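Local structure of PlaB phospholipase (Legionella pneumophila, 6ZTH) at residues L232-Q237 against V247-R252; S192-G197 against T226-S231; T337-M342 against L447-T452; M16-V21 against L48-G53. The protein probably hydrolyses phospholipids, using a domain of alpha/beta-hydrolase type, and binds several molecules of NAD(+). All coordinates share one frame; numbering follows the deposited sequence.

Contact 1 of 4, residues L232-Q237 against V247-R252; sequences LLKLHQ and VAKMTR
Leu-232, Lys-234 and His-236 each face their antiparallel partner, Thr-251, Lys-249 and Val-247, as a hydrogen-bonded pair, and each pair exchanges two backbone bonds. The shortest is Leu-232 N to Thr-251 O at 2.8 Å. The straightest runs from Thr-251 N to Leu-232 O, with 176° at the hydrogen. The same Leu-232 O receives a weak bond from Thr-251 OG1, which a chi1 of 39° puts between the backbone N and the carbonyl carbon, on the same face as Leu-232 CB. Between these pairs, Ala-248 CA leans on Lys-234 O at 3.2 Å in a CA-H...O contact.

The side chains of the hydrogen-bonded pairs share one face of the hairpin. Lys-234 and Lys-249 run side by side in the same direction, Lys-234 CD lying 3.7 Å from Lys-249 NZ. The two ammonium nitrogens stay 4.8 Å apart, and Lys-234 also has a long, weak ion pair with Glu-456. Farther along, His-236 CB rests on Val-247 CG2 at 3.7 Å. The other face is apolar: Leu-235 CD2 meets Ala-248 CB at 3.7 Å, and Leu-233 CD1 approaches the selenium of Met-250.

Strand 451-463 pairs with 231-238 along its other edge, so the hairpin extends the mixed sheet. The chemistry implies cohesion through the backbone: Lys-249 NZ and CD lie beside the Lys-234 CD methylene, and the like charges probably add no attraction.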
# COMPACT_ATOMS: atom_id res chain seq x y z
N LEU D 232 -29.43 10.24 -13.79
CA LEU D 232 -28.14 10.87 -13.55
C LEU D 232 -28.41 12.29 -13.08
O LEU D 232 -29.20 13.01 -13.70
CB LEU D 232 -27.28 10.85 -14.81
CG LEU D 232 -25.93 11.57 -14.85
CD1 LEU D 232 -26.09 13.09 -14.91
CD2 LEU D 232 -25.05 11.19 -13.66
N LEU D 233 -27.73 12.70 -12.01
CA LEU D 233 -27.94 14.01 -11.41
C LEU D 233 -26.62 14.77 -11.37
O LEU D 233 -25.65 14.28 -10.79
CB LEU D 233 -28.52 13.87 -10.00
CG LEU D 233 -29.15 15.15 -9.45
CD1 LEU D 233 -30.31 14.81 -8.53
CD2 LEU D 233 -28.11 15.98 -8.71
N LYS D 234 -26.61 15.95 -11.97
CA LYS D 234 -25.42 16.80 -12.03
C LYS D 234 -25.65 18.06 -11.20
O LYS D 234 -26.66 18.74 -11.37
CB LYS D 234 -25.10 17.20 -13.48
CG LYS D 234 -24.52 16.09 -14.34
CD LYS D 234 -25.03 16.20 -15.77
CE LYS D 234 -24.29 15.28 -16.75
NZ LYS D 234 -22.82 15.26 -16.55
N LEU D 235 -24.71 18.35 -10.30
CA LEU D 235 -24.72 19.58 -9.51
C LEU D 235 -23.43 20.34 -9.81
O LEU D 235 -22.35 19.96 -9.32
CB LEU D 235 -24.86 19.28 -8.02
CG LEU D 235 -26.05 18.42 -7.60
CD1 LEU D 235 -26.04 18.14 -6.10
CD2 LEU D 235 -27.35 19.08 -8.01
N HIS D 236 -23.53 21.41 -10.60
CA HIS D 236 -22.37 22.21 -10.98
C HIS D 236 -22.30 23.44 -10.08
O HIS D 236 -23.23 24.26 -10.07
CB HIS D 236 -22.46 22.63 -12.45
CG HIS D 236 -22.52 21.49 -13.41
ND1 HIS D 236 -21.49 21.20 -14.29
CD2 HIS D 236 -23.48 20.56 -13.64
CE1 HIS D 236 -21.82 20.14 -15.01
NE2 HIS D 236 -23.02 19.74 -14.64
N GLN D 237 -21.20 23.58 -9.35
CA GLN D 237 -21.00 24.73 -8.47
C GLN D 237 -20.62 25.95 -9.29
O GLN D 237 -19.64 25.92 -10.05
CB GLN D 237 -19.92 24.42 -7.44
CG GLN D 237 -19.92 25.36 -6.25
CD GLN D 237 -18.83 25.03 -5.26
OE1 GLN D 237 -17.70 24.70 -5.64
NE2 GLN D 237 -19.16 25.11 -3.97
N VAL D 247 -26.39 24.84 -9.75
CA VAL D 247 -27.23 24.63 -10.93
C VAL D 247 -27.27 23.13 -11.17
O VAL D 247 -26.23 22.45 -11.12
CB VAL D 247 -26.70 25.38 -12.16
CG1 VAL D 247 -26.35 26.82 -11.79
CG2 VAL D 247 -25.50 24.68 -12.75
N ALA D 248 -28.47 22.60 -11.44
CA ALA D 248 -28.70 21.17 -11.50
C ALA D 248 -29.29 20.78 -12.85
O ALA D 248 -30.13 21.50 -13.40
CB ALA D 248 -29.64 20.71 -10.38
N LYS D 249 -28.84 19.64 -13.37
CA LYS D 249 -29.35 19.07 -14.61
C LYS D 249 -29.64 17.60 -14.37
O LYS D 249 -28.72 16.81 -14.12
CB LYS D 249 -28.34 19.26 -15.75
CG LYS D 249 -28.79 18.70 -17.10
CD LYS D 249 -27.61 18.23 -17.93
CE LYS D 249 -26.69 19.38 -18.31
NZ LYS D 249 -25.25 19.06 -18.05
N MSE D 250 -30.91 17.22 -14.45
CA MSE D 250 -31.31 15.84 -14.25
C MSE D 250 -31.66 15.17 -15.58
O MSE D 250 -32.39 15.73 -16.40
CB MSE D 250 -32.51 15.76 -13.30
CG MSE D 250 -32.85 14.34 -12.87
SE MSE D 250 -33.80 14.25 -11.17
CE MSE D 250 -34.89 12.67 -11.51
N THR D 251 -31.12 13.97 -15.79
CA THR D 251 -31.41 13.16 -16.96
C THR D 251 -31.81 11.76 -16.51
O THR D 251 -31.37 11.29 -15.45
CB THR D 251 -30.22 13.08 -17.92
OG1 THR D 251 -29.00 12.99 -17.17
CG2 THR D 251 -30.17 14.32 -18.81
N ARG D 252 -32.62 11.09 -17.32
CA ARG D 252 -33.22 9.82 -16.94
C ARG D 252 -33.32 8.90 -18.15
O ARG D 252 -33.52 9.36 -19.28
CB ARG D 252 -34.61 10.03 -16.32
CG ARG D 252 -35.31 8.78 -15.83
CD ARG D 252 -36.62 9.14 -15.15
NE ARG D 252 -37.37 7.96 -14.71
CZ ARG D 252 -37.05 7.22 -13.65
NH1 ARG D 252 -35.98 7.51 -12.93
NH2 ARG D 252 -37.79 6.17 -13.33

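Contact 2 of 4, residues S192-G197 against T226-S231; sequences SFVLTG and TNMNYS
Val-194 and Thr-226 make the tightest meeting here, their side chains sliding past each other in opposite directions. Val-194 CG1, anti to its own backbone nitrogen at chi1 168°, presses on Thr-226 OG1 at 3.1 Å and also touches Thr-226 CG2. The second branch, Val-194 CG2, faces the Thr-226 carbonyl oxygen at 3.5 Å. It also touches CG of the selenomethionine Met-228 at 4.0 Å, the two side chains crossing at about a right angle. Two residues on, Thr-196 CG2 and Thr-226 CG2 pack methyl to methyl at 3.7 Å. No hydrogen bond joins the two segments; this is close contact of buried branches.

What sets the loop is a shell of polar grips. Thr-226 O accepts a bond from Asn-133 ND2, and Asn-227 O is hydrogen-bonded to His-134 NE2. Within the loop, Asn-229 ND2 gives a bond of 2.8 Å to Asn-227 OD1, while Asn-229 OD1 takes the amide of Met-256.

Strand 191-197 runs between strands 123-128 and 257-261 in the parallel sheet of the alpha/beta domain. Phe-193 and Leu-195 point away from the loop and pack on helix 286-295. Val-194 and Thr-196 point toward the end of helix 223-226 and the loop that leads into strand 231-238.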
# COMPACT_ATOMS: atom_id res chain seq x y z
N SER D 192 -36.39 -4.80 -23.53
CA SER D 192 -35.52 -5.15 -22.42
C SER D 192 -36.32 -5.23 -21.13
O SER D 192 -37.33 -4.55 -20.97
CB SER D 192 -34.39 -4.13 -22.28
OG SER D 192 -33.63 -4.36 -21.11
N PHE D 193 -35.85 -6.07 -20.20
CA PHE D 193 -36.59 -6.34 -18.98
C PHE D 193 -35.64 -6.56 -17.82
O PHE D 193 -34.50 -7.01 -17.99
CB PHE D 193 -37.49 -7.58 -19.13
CG PHE D 193 -38.34 -7.56 -20.37
CD1 PHE D 193 -37.87 -8.07 -21.56
CD2 PHE D 193 -39.63 -7.04 -20.33
CE1 PHE D 193 -38.65 -8.06 -22.70
CE2 PHE D 193 -40.42 -7.03 -21.46
CZ PHE D 193 -39.93 -7.54 -22.65
N VAL D 194 -36.12 -6.23 -16.62
CA VAL D 194 -35.43 -6.51 -15.36
C VAL D 194 -36.43 -7.20 -14.44
O VAL D 194 -37.41 -6.57 -14.01
CB VAL D 194 -34.87 -5.24 -14.70
CG1 VAL D 194 -34.42 -5.55 -13.29
CG2 VAL D 194 -33.72 -4.68 -15.51
N LEU D 195 -36.19 -8.47 -14.13
CA LEU D 195 -37.06 -9.27 -13.28
C LEU D 195 -36.23 -9.84 -12.13
O LEU D 195 -35.50 -10.81 -12.32
CB LEU D 195 -37.71 -10.41 -14.07
CG LEU D 195 -38.84 -10.08 -15.04
CD1 LEU D 195 -39.28 -11.36 -15.73
CD2 LEU D 195 -40.01 -9.43 -14.32
N THR D 196 -36.36 -9.26 -10.94
CA THR D 196 -35.56 -9.64 -9.79
C THR D 196 -36.44 -10.12 -8.64
O THR D 196 -37.67 -10.05 -8.69
CB THR D 196 -34.69 -8.45 -9.33
OG1 THR D 196 -33.59 -8.93 -8.54
CG2 THR D 196 -35.51 -7.45 -8.52
N GLY D 197 -35.78 -10.63 -7.60
CA GLY D 197 -36.45 -10.99 -6.37
C GLY D 197 -35.73 -10.39 -5.17
O GLY D 197 -34.64 -9.83 -5.30
N THR D 226 -30.64 -3.47 -9.45
CA THR D 226 -31.06 -4.24 -10.62
C THR D 226 -31.70 -3.37 -11.69
O THR D 226 -31.65 -3.70 -12.87
CB THR D 226 -32.06 -5.32 -10.20
OG1 THR D 226 -32.17 -6.31 -11.23
CG2 THR D 226 -33.44 -4.71 -9.96
N ASN D 227 -32.29 -2.24 -11.29
CA ASN D 227 -33.25 -1.53 -12.11
C ASN D 227 -32.57 -0.56 -13.06
O ASN D 227 -31.55 0.05 -12.72
CB ASN D 227 -34.24 -0.80 -11.21
CG ASN D 227 -35.34 -0.12 -11.98
OD1 ASN D 227 -36.08 -0.75 -12.74
ND2 ASN D 227 -35.46 1.19 -11.78
N MSE D 228 -33.14 -0.43 -14.25
CA MSE D 228 -32.57 0.44 -15.27
C MSE D 228 -33.36 1.73 -15.46
O MSE D 228 -33.03 2.54 -16.32
CB MSE D 228 -32.47 -0.30 -16.61
CG MSE D 228 -31.53 -1.49 -16.60
SE MSE D 228 -29.67 -1.00 -16.25
CE MSE D 228 -29.18 -0.34 -18.02
N ASN D 229 -34.41 1.92 -14.67
CA ASN D 229 -35.08 3.22 -14.58
C ASN D 229 -34.36 3.99 -13.48
O ASN D 229 -34.74 3.94 -12.31
CB ASN D 229 -36.57 3.08 -14.29
CG ASN D 229 -37.24 2.05 -15.16
OD1 ASN D 229 -37.64 2.33 -16.29
ND2 ASN D 229 -37.38 0.84 -14.64
N TYR D 230 -33.29 4.68 -13.85
CA TYR D 230 -32.50 5.48 -12.93
C TYR D 230 -32.23 6.83 -13.57
O TYR D 230 -32.40 7.01 -14.78
CB TYR D 230 -31.19 4.79 -12.55
CG TYR D 230 -30.33 4.43 -13.74
CD1 TYR D 230 -30.57 3.28 -14.48
CD2 TYR D 230 -29.27 5.24 -14.14
CE1 TYR D 230 -29.79 2.94 -15.57
CE2 TYR D 230 -28.49 4.92 -15.22
CZ TYR D 230 -28.75 3.77 -15.94
OH TYR D 230 -27.97 3.45 -17.02
N SER D 231 -31.79 7.78 -12.76
CA SER D 231 -31.49 9.12 -13.21
C SER D 231 -30.04 9.46 -12.90
O SER D 231 -29.48 9.02 -11.89
CB SER D 231 -32.41 10.15 -12.55
OG SER D 231 -33.74 9.99 -12.99

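Contact 3 of 4, residues T337-M342 against L447-T452; sequences TNRYSM and LHPNET
Arg-339 and Pro-449 lie side by side, pointing the same way, where strands 340-349 and 451-463 come together as parallel neighbours in the mixed sheet. Bent at chi2 and chi3, the arginine brings Arg-339 NH2 to Pro-449 CG at 3.2 Å, the ring meeting the guanidinium obliquely. Asn-450 crosses it at about a right angle, its amide plane 60° from the guanidinium plane. Asn-450 ND2 stands over one guanidinium face, toward the rim, while its hydrogen bond goes to Gln-318.

Pro-449 and Asn-450 are the central residues of a type II turn from His-448 to Glu-451, and Asn-450 has the positive phi (60°) usual at its third position. The turn is gripped from the facing strand. Asn-450 N donates to Tyr-340 O at 2.8 Å. Ser-341 OG gives a bond of 2.8 Å to His-448 O, arriving from above the carbonyl plane.

Past the turn the strands pair, Met-342 N bonding Glu-451 O at 2.8 Å. The selenomethionine Met-342 and Thr-452 run alongside each other, Met-342 CB 3.2 Å from Thr-452 OG1, whose hydrogen bond goes to Ala-224 O. Glu-451 pairs with Arg-252. NAD(+)-binding residues are near: side chains of Leu-447 and Leu-362 lie about 6 Å apart, those of Met-342 and Tyr-393 about 7 Å. Before the paired part, one water donates both to Asn-338 O and to Asn-450 OD1, 3.2 Å from each.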
# COMPACT_ATOMS: atom_id res chain seq x y z
N THR D 337 -38.32 -5.84 5.98
CA THR D 337 -37.75 -5.45 4.70
C THR D 337 -38.68 -4.44 4.05
O THR D 337 -39.86 -4.73 3.84
CB THR D 337 -37.54 -6.65 3.78
OG1 THR D 337 -38.80 -7.09 3.25
CG2 THR D 337 -36.88 -7.80 4.53
N ASN D 338 -38.16 -3.25 3.76
CA ASN D 338 -38.92 -2.17 3.16
C ASN D 338 -38.44 -1.94 1.72
O ASN D 338 -37.87 -2.85 1.09
CB ASN D 338 -38.79 -0.92 4.03
CG ASN D 338 -39.51 -1.06 5.36
OD1 ASN D 338 -40.61 -1.62 5.42
ND2 ASN D 338 -38.90 -0.56 6.43
N ARG D 339 -38.68 -0.74 1.20
CA ARG D 339 -38.19 -0.33 -0.11
C ARG D 339 -37.06 0.67 0.07
O ARG D 339 -37.13 1.55 0.93
CB ARG D 339 -39.32 0.28 -0.94
CG ARG D 339 -40.53 -0.64 -1.11
CD ARG D 339 -41.85 0.10 -0.91
NE ARG D 339 -42.07 1.14 -1.91
CZ ARG D 339 -42.66 0.95 -3.08
NH1 ARG D 339 -43.11 -0.25 -3.42
NH2 ARG D 339 -42.81 1.97 -3.92
N TYR D 340 -36.01 0.52 -0.73
CA TYR D 340 -34.77 1.26 -0.54
C TYR D 340 -34.35 1.94 -1.83
O TYR D 340 -34.81 1.61 -2.92
CB TYR D 340 -33.65 0.33 -0.05
CG TYR D 340 -34.01 -0.46 1.19
CD1 TYR D 340 -34.82 -1.59 1.11
CD2 TYR D 340 -33.55 -0.08 2.44
CE1 TYR D 340 -35.15 -2.31 2.25
CE2 TYR D 340 -33.87 -0.79 3.58
CZ TYR D 340 -34.67 -1.91 3.47
OH TYR D 340 -35.00 -2.62 4.60
N SER D 341 -33.45 2.91 -1.68
CA SER D 341 -32.90 3.66 -2.80
C SER D 341 -31.39 3.72 -2.66
O SER D 341 -30.84 3.74 -1.55
CB SER D 341 -33.47 5.08 -2.87
OG SER D 341 -34.89 5.06 -2.91
N MSE D 342 -30.71 3.75 -3.81
CA MSE D 342 -29.26 3.81 -3.85
C MSE D 342 -28.78 5.13 -4.45
O MSE D 342 -29.19 5.50 -5.55
CB MSE D 342 -28.71 2.63 -4.66
CG MSE D 342 -27.21 2.49 -4.62
SE MSE D 342 -26.65 1.01 -3.49
CE MSE D 342 -26.41 -0.36 -4.85
N LEU D 447 -35.04 10.77 -4.94
CA LEU D 447 -35.04 9.37 -4.55
C LEU D 447 -36.36 8.73 -4.95
O LEU D 447 -37.43 9.27 -4.63
CB LEU D 447 -34.81 9.21 -3.05
CG LEU D 447 -33.40 9.48 -2.53
CD1 LEU D 447 -32.33 8.89 -3.44
CD2 LEU D 447 -33.18 10.98 -2.36
N HIS D 448 -36.28 7.61 -5.65
CA HIS D 448 -37.43 6.80 -6.01
C HIS D 448 -37.28 5.41 -5.40
O HIS D 448 -36.17 4.87 -5.38
CB HIS D 448 -37.57 6.69 -7.53
CG HIS D 448 -37.70 8.02 -8.22
ND1 HIS D 448 -38.88 8.74 -8.22
CD2 HIS D 448 -36.81 8.76 -8.92
CE1 HIS D 448 -38.70 9.86 -8.89
NE2 HIS D 448 -37.46 9.90 -9.33
N PRO D 449 -38.36 4.82 -4.90
CA PRO D 449 -38.23 3.51 -4.25
C PRO D 449 -37.76 2.45 -5.24
O PRO D 449 -38.14 2.45 -6.41
CB PRO D 449 -39.64 3.22 -3.73
CG PRO D 449 -40.55 4.08 -4.55
CD PRO D 449 -39.76 5.29 -4.95
N ASN D 450 -36.91 1.54 -4.75
CA ASN D 450 -36.34 0.47 -5.57
C ASN D 450 -35.55 1.04 -6.75
O ASN D 450 -35.57 0.49 -7.85
CB ASN D 450 -37.44 -0.47 -6.08
CG ASN D 450 -38.10 -1.24 -4.96
OD1 ASN D 450 -37.45 -1.72 -4.04
ND2 ASN D 450 -39.42 -1.37 -5.04
N GLU D 451 -34.84 2.15 -6.51
CA GLU D 451 -34.13 2.83 -7.58
C GLU D 451 -32.75 3.27 -7.10
O GLU D 451 -32.55 3.61 -5.93
CB GLU D 451 -34.91 4.06 -8.08
CG GLU D 451 -34.86 4.23 -9.58
CD GLU D 451 -35.77 5.34 -10.09
OE1 GLU D 451 -35.29 6.48 -10.26
OE2 GLU D 451 -36.97 5.06 -10.32
N THR D 452 -31.81 3.26 -8.03
CA THR D 452 -30.49 3.86 -7.85
C THR D 452 -30.49 5.23 -8.50
O THR D 452 -31.08 5.42 -9.57
CB THR D 452 -29.40 2.98 -8.45
OG1 THR D 452 -29.30 1.75 -7.73
CG2 THR D 452 -28.05 3.70 -8.42
O HOH W 1 -36.37 -3.56 -1.59

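Contact 4 of 4, residues M16-V21 against L48-G53; sequences MIVIFV and LDIQVG
Met-16 and Ile-50 meet without any ring between them; the flat groups here are peptide units. The N-H of one, at Met-16 N, points to Asp-49 O at 2.6 Å, a hydrogen bond to be treated with reserve because the placing of that oxygen is doubtful. The carbonyl of the next, Met-16 O, has the Ile-50 methyl CG2 against it at 3.3 Å.

The setting is a beta-alpha-beta crossover: strand 17-21 leads through helix 35-44 to strand 55-60, its parallel neighbour in the sheet, and residues 48-53 are part of the link before that second strand. Ser-43, in the crossover helix, holds the link by bonding with its OG both Leu-48 O and Ile-50 O.

The core of the contact is apolar. The selenomethionine side chain of Met-16 crosses that of Ile-50 at a slant, with Met-16 CG 3.8 Å from Ile-50 CG1 and the selenium near the CD1 methyl. With CG1 anti to its carbonyl carbon and chi2, -169°, extending the chain, Ile-50 carries CD1 to Val-18.

On the neighbouring subunit, Asn-472 bonds through its ND2 to Gly-53 O, and Ile-470 and Phe-468 pack on Ile-19 and Val-21, so strand 17-21 and the link also meet the second subunit. Within the chain, Val-18 points toward the link and meets the isoleucine at about a right angle, Val-18 CG2 to Ile-50 CD1 at 3.5 Å, tighter than usual for two carbons.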
# COMPACT_ATOMS: atom_id res chain seq x y z
N MSE D 16 -37.68 -17.70 -33.23
CA MSE D 16 -36.78 -16.86 -32.45
C MSE D 16 -35.63 -17.73 -31.93
O MSE D 16 -35.73 -18.96 -31.92
CB MSE D 16 -37.51 -16.18 -31.29
CG MSE D 16 -37.36 -16.87 -29.94
SE MSE D 16 -38.46 -16.11 -28.51
CE MSE D 16 -38.39 -14.23 -29.02
N ILE D 17 -34.55 -17.08 -31.51
CA ILE D 17 -33.43 -17.75 -30.87
C ILE D 17 -33.32 -17.22 -29.45
O ILE D 17 -33.64 -16.05 -29.18
CB ILE D 17 -32.11 -17.52 -31.65
CG1 ILE D 17 -32.16 -18.25 -33.00
CG2 ILE D 17 -30.91 -18.00 -30.85
CD1 ILE D 17 -31.31 -17.61 -34.07
N VAL D 18 -32.89 -18.08 -28.53
CA VAL D 18 -32.73 -17.71 -27.13
C VAL D 18 -31.34 -18.13 -26.68
O VAL D 18 -30.85 -19.21 -27.03
CB VAL D 18 -33.81 -18.34 -26.23
CG1 VAL D 18 -33.73 -17.76 -24.83
CG2 VAL D 18 -35.19 -18.12 -26.83
N ILE D 19 -30.69 -17.26 -25.90
CA ILE D 19 -29.33 -17.49 -25.43
C ILE D 19 -29.28 -17.15 -23.95
O ILE D 19 -29.51 -16.00 -23.56
CB ILE D 19 -28.30 -16.64 -26.20
CG1 ILE D 19 -28.34 -16.98 -27.69
CG2 ILE D 19 -26.90 -16.85 -25.63
CD1 ILE D 19 -27.40 -16.16 -28.55
N PHE D 20 -28.97 -18.15 -23.12
CA PHE D 20 -28.76 -17.94 -21.70
C PHE D 20 -27.30 -17.57 -21.45
O PHE D 20 -26.39 -18.18 -22.02
CB PHE D 20 -29.11 -19.19 -20.90
CG PHE D 20 -30.57 -19.55 -20.93
CD1 PHE D 20 -31.09 -20.27 -21.99
CD2 PHE D 20 -31.41 -19.17 -19.90
CE1 PHE D 20 -32.44 -20.60 -22.02
CE2 PHE D 20 -32.75 -19.51 -19.92
CZ PHE D 20 -33.26 -20.22 -20.99
N VAL D 21 -27.09 -16.56 -20.62
CA VAL D 21 -25.76 -16.23 -20.11
C VAL D 21 -25.86 -16.08 -18.60
O VAL D 21 -26.79 -15.43 -18.09
CB VAL D 21 -25.18 -14.96 -20.76
CG1 VAL D 21 -26.09 -13.77 -20.55
CG2 VAL D 21 -23.79 -14.67 -20.20
N LEU D 48 -44.39 -20.41 -27.85
CA LEU D 48 -43.28 -19.67 -28.43
C LEU D 48 -42.96 -20.27 -29.79
O LEU D 48 -43.31 -21.41 -30.08
CB LEU D 48 -42.03 -19.70 -27.54
CG LEU D 48 -42.18 -19.14 -26.12
CD1 LEU D 48 -40.96 -19.51 -25.29
CD2 LEU D 48 -42.38 -17.64 -26.17
N ASP D 49 -42.28 -19.49 -30.62
CA ASP D 49 -41.88 -19.91 -31.95
C ASP D 49 -40.37 -20.09 -31.98
O ASP D 49 -39.64 -19.33 -32.63
CB ASP D 49 -42.37 -18.89 -33.00
CG ASP D 49 -42.02 -19.31 -34.42
OD1 ASP D 49 -42.58 -18.72 -35.38
OD2 ASP D 49 -41.20 -20.23 -34.58
N ILE D 50 -39.90 -21.10 -31.26
CA ILE D 50 -38.48 -21.46 -31.22
C ILE D 50 -38.32 -22.83 -31.86
O ILE D 50 -38.85 -23.82 -31.36
CB ILE D 50 -37.94 -21.47 -29.78
CG1 ILE D 50 -38.59 -20.35 -28.96
CG2 ILE D 50 -36.42 -21.33 -29.80
CD1 ILE D 50 -37.94 -20.12 -27.61
N GLN D 51 -37.59 -22.87 -32.97
CA GLN D 51 -37.28 -24.15 -33.60
C GLN D 51 -36.32 -24.94 -32.72
O GLN D 51 -35.49 -24.38 -32.00
CB GLN D 51 -36.67 -23.92 -34.99
CG GLN D 51 -37.67 -23.42 -36.02
CD GLN D 51 -37.05 -23.15 -37.39
OE1 GLN D 51 -37.57 -22.35 -38.16
NE2 GLN D 51 -35.95 -23.83 -37.69
N VAL D 52 -36.45 -26.27 -32.78
CA VAL D 52 -35.57 -27.12 -31.99
C VAL D 52 -34.13 -26.86 -32.40
O VAL D 52 -33.79 -26.85 -33.59
CB VAL D 52 -35.95 -28.60 -32.16
CG1 VAL D 52 -37.35 -28.86 -31.61
CG2 VAL D 52 -35.86 -29.02 -33.63
N GLY D 53 -33.27 -26.65 -31.40
CA GLY D 53 -31.89 -26.30 -31.65
C GLY D 53 -31.61 -24.81 -31.73
O GLY D 53 -30.47 -24.43 -32.01

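Overall arrangement
The chain order is contact 4, 2, 1, 3, each closing before the next opens. Contacts 4 and 2 both reach the six-stranded parallel sheet, centres 23 Å apart. Contacts 1 and 3 belong to the mixed sheet, where strands 231-238 and 451-463 are neighbours; their centres lie 20 Å apart, and Arg-252 NH1 joins Glu-451 OE1 in a salt bridge of 2.9 Å. The loop of contact 2 runs from one sheet to the other: it packs against contact 3, centres 12 Å apart, and enters the hairpin of contact 1. Contact 4 stands 42 Å from contact 1, across the chain's centre. The sheets thus couple near contacts 2 and 3, with NAD(+)-binding Leu-362 and Tyr-393 close to contact 3.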